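PPC domain-containing protein (Archaeoglobus fulgidus, PDB 2H6L) is of unknown function but binds zinc and belongs to the PPC domain family. Local coordinates at the interface of chains A and B. Residues are numbered along the deposited sequence; one frame, centred on the assembly and turned at random. Chains: chain A/B, Hypothetical protein.

Contact 1: the interface of chains A and B. Residues chain A 73-74, 93, 100; chain B 74, 91-93.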
# COMPACT_ATOMS: atom_id res chain seq x y z
N LEU A 73 -5.59 -7.20 -4.85
CA LEU A 73 -4.20 -7.47 -4.52
C LEU A 73 -3.54 -6.27 -3.87
O LEU A 73 -2.60 -6.40 -3.08
CB LEU A 73 -3.45 -7.87 -5.78
CG LEU A 73 -4.11 -9.03 -6.52
CD1 LEU A 73 -3.31 -9.37 -7.78
CD2 LEU A 73 -4.18 -10.25 -5.60
N SER A 74 -4.07 -5.09 -4.20
CA SER A 74 -3.57 -3.84 -3.66
C SER A 74 -4.56 -2.72 -4.00
O SER A 74 -5.00 -2.59 -5.14
CB SER A 74 -2.20 -3.50 -4.27
OG SER A 74 -1.72 -2.26 -3.78
N LEU A 93 -4.77 -2.99 -7.89
CA LEU A 93 -4.18 -4.14 -8.56
C LEU A 93 -5.17 -5.25 -8.20
O LEU A 93 -5.40 -5.54 -7.02
CB LEU A 93 -2.79 -4.44 -8.01
CG LEU A 93 -1.70 -3.64 -8.74
CD1 LEU A 93 -0.73 -3.04 -7.74
CD2 LEU A 93 -1.00 -4.57 -9.71
N VAL A 100 -2.94 -10.59 -13.51
CA VAL A 100 -3.02 -9.32 -12.80
C VAL A 100 -3.37 -8.13 -13.69
O VAL A 100 -2.86 -8.00 -14.80
CB VAL A 100 -1.70 -9.01 -12.07
CG1 VAL A 100 -1.82 -7.72 -11.29
CG2 VAL A 100 -1.33 -10.17 -11.15
N SER B 74 4.45 -5.46 -3.22
CA SER B 74 3.42 -4.82 -2.42
C SER B 74 2.93 -5.79 -1.35
O SER B 74 2.65 -6.95 -1.63
CB SER B 74 2.24 -4.39 -3.30
OG SER B 74 1.24 -3.78 -2.51
N HIS B 91 -2.42 -9.31 1.96
CA HIS B 91 -2.46 -9.56 0.53
C HIS B 91 -1.14 -9.05 -0.03
O HIS B 91 -0.61 -8.05 0.45
CB HIS B 91 -3.63 -8.83 -0.13
CG HIS B 91 -4.93 -9.56 -0.01
ND1 HIS B 91 -6.04 -9.26 -0.78
CD2 HIS B 91 -5.30 -10.60 0.78
CE1 HIS B 91 -7.02 -10.09 -0.47
NE2 HIS B 91 -6.60 -10.91 0.47
N VAL B 92 -0.61 -9.73 -1.04
CA VAL B 92 0.66 -9.32 -1.60
C VAL B 92 0.74 -9.45 -3.10
O VAL B 92 -0.11 -10.04 -3.76
CB VAL B 92 1.83 -10.17 -1.06
CG1 VAL B 92 1.97 -10.00 0.43
CG2 VAL B 92 1.63 -11.64 -1.44
N LEU B 93 1.81 -8.87 -3.61
CA LEU B 93 2.16 -8.91 -5.01
C LEU B 93 3.65 -9.22 -4.94
O LEU B 93 4.42 -8.48 -4.34
CB LEU B 93 1.90 -7.56 -5.68
CG LEU B 93 0.45 -7.40 -6.14
CD1 LEU B 93 -0.04 -5.99 -5.87
CD2 LEU B 93 0.36 -7.74 -7.61
O HOH W 1 -0.48 -5.62 -1.28
O HOH W 2 0.26 -0.82 -1.90

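Contact 2: the interface of chains A and B. Residues chain A 96-98; chain B 51, 53, 64, 101-102.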
# COMPACT_ATOMS: atom_id res chain seq x y z
N LYS A 96 -5.64 -12.72 -9.86
CA LYS A 96 -5.44 -13.99 -9.17
C LYS A 96 -4.19 -14.63 -9.76
O LYS A 96 -4.04 -14.70 -10.99
CB LYS A 96 -6.67 -14.88 -9.38
CG LYS A 96 -6.98 -15.14 -10.84
CD LYS A 96 -8.39 -15.69 -11.04
CE LYS A 96 -9.44 -14.61 -10.83
NZ LYS A 96 -10.80 -15.07 -11.21
N ASP A 97 -3.31 -15.10 -8.89
CA ASP A 97 -2.05 -15.73 -9.29
C ASP A 97 -1.29 -14.86 -10.29
O ASP A 97 -0.88 -13.76 -9.95
CB ASP A 97 -2.31 -17.10 -9.90
CG ASP A 97 -2.86 -18.09 -8.89
OD1 ASP A 97 -2.47 -17.99 -7.71
OD2 ASP A 97 -3.67 -18.95 -9.29
N GLY A 98 -1.10 -15.36 -11.50
CA GLY A 98 -0.37 -14.61 -12.51
C GLY A 98 -1.24 -13.72 -13.38
O GLY A 98 -0.74 -13.03 -14.26
N ILE B 51 0.77 -18.32 -1.71
CA ILE B 51 -0.35 -17.39 -1.80
C ILE B 51 -1.56 -18.14 -2.34
O ILE B 51 -1.54 -19.37 -2.45
CB ILE B 51 -0.05 -16.22 -2.77
CG1 ILE B 51 0.15 -16.77 -4.18
CG2 ILE B 51 1.20 -15.47 -2.31
CD1 ILE B 51 0.28 -15.70 -5.24
N TYR B 53 -5.98 -17.57 -4.13
CA TYR B 53 -7.13 -16.73 -4.40
C TYR B 53 -8.39 -17.44 -3.90
O TYR B 53 -8.41 -18.66 -3.74
CB TYR B 53 -7.22 -16.39 -5.89
CG TYR B 53 -7.39 -17.57 -6.81
CD1 TYR B 53 -8.65 -18.09 -7.08
CD2 TYR B 53 -6.29 -18.15 -7.43
CE1 TYR B 53 -8.82 -19.16 -7.95
CE2 TYR B 53 -6.44 -19.23 -8.30
CZ TYR B 53 -7.71 -19.73 -8.56
OH TYR B 53 -7.85 -20.78 -9.43
N LYS B 64 -1.28 -21.42 -4.24
CA LYS B 64 -0.25 -21.47 -5.27
C LYS B 64 1.11 -21.40 -4.58
O LYS B 64 1.37 -20.50 -3.78
CB LYS B 64 -0.39 -20.31 -6.25
CG LYS B 64 0.61 -20.36 -7.39
CD LYS B 64 0.48 -19.19 -8.33
CE LYS B 64 1.49 -19.30 -9.46
NZ LYS B 64 1.38 -20.62 -10.13
N TYR B 101 2.98 -12.01 -9.43
CA TYR B 101 2.00 -12.92 -8.86
C TYR B 101 1.33 -12.13 -7.76
O TYR B 101 1.90 -11.18 -7.24
CB TYR B 101 2.70 -14.13 -8.25
CG TYR B 101 3.53 -14.93 -9.23
CD1 TYR B 101 2.93 -15.77 -10.16
CD2 TYR B 101 4.92 -14.86 -9.20
CE1 TYR B 101 3.71 -16.53 -11.04
CE2 TYR B 101 5.70 -15.62 -10.07
CZ TYR B 101 5.09 -16.45 -10.99
OH TYR B 101 5.86 -17.22 -11.83
N GLY B 102 0.10 -12.51 -7.40
CA GLY B 102 -0.59 -11.79 -6.35
C GLY B 102 -1.70 -12.59 -5.72
O GLY B 102 -2.21 -13.54 -6.32
O HOH W 3 -3.87 -16.05 -6.31

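Contact 3: the interface of chains A and B. Residues chain A 10-13, 116, 118; chain B 6-8, 39, 118, 120.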
# COMPACT_ATOMS: atom_id res chain seq x y z
N LYS A 10 -7.45 9.92 14.57
CA LYS A 10 -8.36 8.77 14.49
C LYS A 10 -7.93 7.77 13.44
O LYS A 10 -7.05 8.03 12.61
CB LYS A 10 -9.79 9.22 14.17
CG LYS A 10 -10.60 9.76 15.34
CD LYS A 10 -10.13 11.13 15.77
CE LYS A 10 -11.12 11.76 16.74
NZ LYS A 10 -12.47 11.91 16.13
N GLY A 11 -8.57 6.60 13.48
CA GLY A 11 -8.30 5.55 12.53
C GLY A 11 -9.58 4.75 12.37
O GLY A 11 -10.33 4.57 13.33
N PHE A 12 -9.84 4.27 11.16
CA PHE A 12 -11.05 3.50 10.91
C PHE A 12 -10.81 2.26 10.08
O PHE A 12 -10.06 2.28 9.11
CB PHE A 12 -12.08 4.36 10.16
CG PHE A 12 -12.58 5.53 10.94
CD1 PHE A 12 -13.55 5.36 11.92
CD2 PHE A 12 -12.09 6.81 10.68
CE1 PHE A 12 -14.04 6.45 12.63
CE2 PHE A 12 -12.57 7.91 11.39
CZ PHE A 12 -13.55 7.73 12.36
N LEU A 13 -11.45 1.17 10.48
CA LEU A 13 -11.38 -0.07 9.73
C LEU A 13 -12.84 -0.28 9.36
O LEU A 13 -13.71 -0.19 10.22
CB LEU A 13 -10.87 -1.23 10.60
CG LEU A 13 -9.37 -1.32 10.85
CD1 LEU A 13 -9.06 -2.55 11.71
CD2 LEU A 13 -8.63 -1.41 9.52
N PHE A 116 -8.95 0.54 5.38
CA PHE A 116 -8.32 1.27 6.46
C PHE A 116 -8.40 2.73 6.05
O PHE A 116 -7.93 3.10 4.97
CB PHE A 116 -6.85 0.89 6.64
CG PHE A 116 -6.12 1.75 7.64
CD1 PHE A 116 -6.63 1.92 8.93
CD2 PHE A 116 -4.94 2.39 7.30
CE1 PHE A 116 -5.98 2.73 9.86
CE2 PHE A 116 -4.27 3.20 8.22
CZ PHE A 116 -4.79 3.37 9.50
N LEU A 118 -7.44 6.58 7.18
CA LEU A 118 -6.65 7.41 8.09
C LEU A 118 -6.98 8.86 7.80
O LEU A 118 -6.41 9.47 6.89
CB LEU A 118 -5.15 7.17 7.87
CG LEU A 118 -4.17 7.86 8.82
CD1 LEU A 118 -4.30 7.27 10.22
CD2 LEU A 118 -2.76 7.67 8.32
N PHE B 6 -10.92 3.99 15.85
CA PHE B 6 -9.70 3.88 16.64
C PHE B 6 -8.94 5.21 16.76
O PHE B 6 -9.30 6.21 16.14
CB PHE B 6 -8.73 2.87 16.02
CG PHE B 6 -9.33 1.51 15.76
CD1 PHE B 6 -9.93 1.23 14.54
CD2 PHE B 6 -9.26 0.51 16.72
CE1 PHE B 6 -10.46 -0.03 14.27
CE2 PHE B 6 -9.78 -0.76 16.47
CZ PHE B 6 -10.38 -1.03 15.25
N GLU B 7 -7.90 5.18 17.57
CA GLU B 7 -7.02 6.33 17.75
C GLU B 7 -5.64 5.78 17.44
O GLU B 7 -5.34 4.64 17.77
CB GLU B 7 -7.04 6.82 19.20
CG GLU B 7 -7.89 8.05 19.46
CD GLU B 7 -7.78 8.53 20.90
OE1 GLU B 7 -8.21 7.79 21.82
OE2 GLU B 7 -7.27 9.65 21.12
N VAL B 8 -4.81 6.58 16.78
CA VAL B 8 -3.45 6.16 16.47
C VAL B 8 -2.51 6.90 17.42
O VAL B 8 -2.84 7.98 17.91
CB VAL B 8 -3.07 6.49 15.01
CG1 VAL B 8 -4.00 5.76 14.05
CG2 VAL B 8 -3.12 7.99 14.77
N HIS B 39 -2.90 -1.71 11.16
CA HIS B 39 -2.80 -1.67 9.71
C HIS B 39 -1.36 -2.11 9.42
O HIS B 39 -0.44 -1.69 10.12
CB HIS B 39 -3.01 -0.25 9.18
CG HIS B 39 -2.75 -0.12 7.71
ND1 HIS B 39 -1.79 0.73 7.19
CD2 HIS B 39 -3.30 -0.76 6.65
CE1 HIS B 39 -1.77 0.61 5.88
NE2 HIS B 39 -2.67 -0.28 5.52
N LEU B 118 1.13 -0.08 12.21
CA LEU B 118 0.41 1.04 12.80
C LEU B 118 -0.68 0.44 13.68
O LEU B 118 -1.74 0.06 13.19
CB LEU B 118 -0.23 1.90 11.70
CG LEU B 118 -0.90 3.21 12.13
CD1 LEU B 118 0.14 4.18 12.64
CD2 LEU B 118 -1.63 3.81 10.95
N LEU B 120 -3.79 0.11 16.19
CA LEU B 120 -5.00 0.91 16.32
C LEU B 120 -5.62 0.67 17.69
O LEU B 120 -6.01 -0.46 18.02
CB LEU B 120 -5.99 0.54 15.21
CG LEU B 120 -5.46 0.79 13.79
CD1 LEU B 120 -6.41 0.22 12.76
CD2 LEU B 120 -5.28 2.29 13.59

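Contact 1: the interface of chains A and B
B:Leu93 reaches across from strand 85-96 of chain B and sets its isobutyl group among A:Leu73, A:Ser74 and A:Leu93. Its CB leads away from the strand, with CG anti to its own carbonyl carbon (chi1 -85°), which aims the branch point at chain A. There CG meets the CB of A:Leu73 at 3.9 Å, the two leucine side chains crossing at about a right angle. The fork then divides the work. CD1 runs tip to tip against CD1 of A:Leu93 at 3.6 Å, and the same methyl lies 3.7 Å from the CB of A:Ser74. CD2 reaches both CD1 of A:Leu73 and CD2 of A:Leu93, with 4.0 Å to the latter. An alanine at B:Leu93 would remove the branch carbon and both methyls and would probably leave a gap between A:Leu73 and A:Leu93, whose side chains would lose their apolar mate. The polar groups beside this packing meet through water. The hydroxyls of A:Ser74 and B:Ser74 face each other too far apart to bond directly, and water 2 bridges them from one side, 3.1 Å from OG of A:Ser74. Water 1 ties together three groups: it sits 2.8 Å from OG of B:Ser74 and 2.9 Å from the carbonyl O of A:Leu73. Its third partner is the carbonyl O of the zinc ligand B:His91, at 3.0 Å.

Contact 2: the interface of chains A and B
The turn at A:Asp97 and A:Gly98, joining strands 85-96 and 99-110 of chain A, pushes into chain B against strands 48-55, 60-66 and 99-110. A:Asp97 is at its apex, and its backbone pairs with B:Gly102 as an antiparallel bridge. One bond runs from B:Gly102 N to A:Asp97 O at 3.0 Å, the donor tilted 22° from the carbonyl plane; the return bond from A:Asp97 N is weak. Water 3 supports it, lying 2.8 Å from A:Asp97 N and 3.0 Å from B:Gly102 O. The same water is 2.8 Å from OD1 of the carboxylate, which helps to fix its rotation. B:Tyr53 meets this carboxylate at about a right angle, the planes 71° apart; OD1 lies in plane at the ring edge, and OD2 comes nearer, 3.3 Å from B:Tyr53 CD2. Chi1 of 62° puts the tyrosine CG between its backbone N and carbonyl carbon, and there it packs 3.8 Å from CB of A:Lys96. B:Lys64 slants across with its methylenes, CB standing 3.4 Å from OD1 of A:Asp97. Its ammonium NZ bends away, 5.3 Å from that oxygen, so any attraction is probably long-range. The site plugs the hairpin tip of one subunit into its neighbour and probably helps to hold the two copies together.

Contact 3: the interface of chains A and B
A:Phe116 and B:His39 stack across the junction of two PPC domains, ring on ring, with centroids 4.4 Å apart and planes 17° from parallel. The overlap is offset: CD2 of the phenylalanine stands over the imidazole toward its rim, while CB of the histidine covers the middle of the phenyl face, 3.8 Å from its centroid. CG anti to the backbone N, chi1 173° in both, carries each ring out from its strand to meet the other; the side chains cross at about a right angle. B:Leu118 also crosses the phenylalanine nearly square and touches its tip, CD2 to A:Phe116 CZ being 3.5 Å. B:Leu120 comes in obliquely, its CD2 lying 3.8 Å from A:Phe116 CE1. The other methyl of that leucine, CD1, lies over one face of the B:Phe6 ring, toward the rim, and also reaches A:Leu13. A:Leu13 runs obliquely to B:Phe6, its branch carbon CG 3.8 Å from CE1 of the ring. Beside these side chains, strand 10-15 of chain A pairs antiparallel with strand 2-7 of chain B. The carbonyl O of A:Gly11 accepts from B:Phe6 N at 2.7 Å. In return, A:Gly11 N donates to B:Phe6 O at 2.8 Å, from well above the carbonyl plane, 58° out of it.

Contact 1 and contact 2 are neighbours, about 9 Å between the centres of their C-alpha atoms, and both draw on strands 85-96 and 99-110. Contact 3 lies about 21 Å from contact 1 and about 28 Å from contact 2, at the other end of the interface, where strands 113-119, 10-15, 2-7 and 38-46 take over. Pairing of backbones thus occurs at both ends, with leucine packing and water between. In contact 1 a zinc ligand borders the partner, so the metal site sits beside the subunit junction. The deposited assembly holds three copies, and a trimer is plausibly the working form.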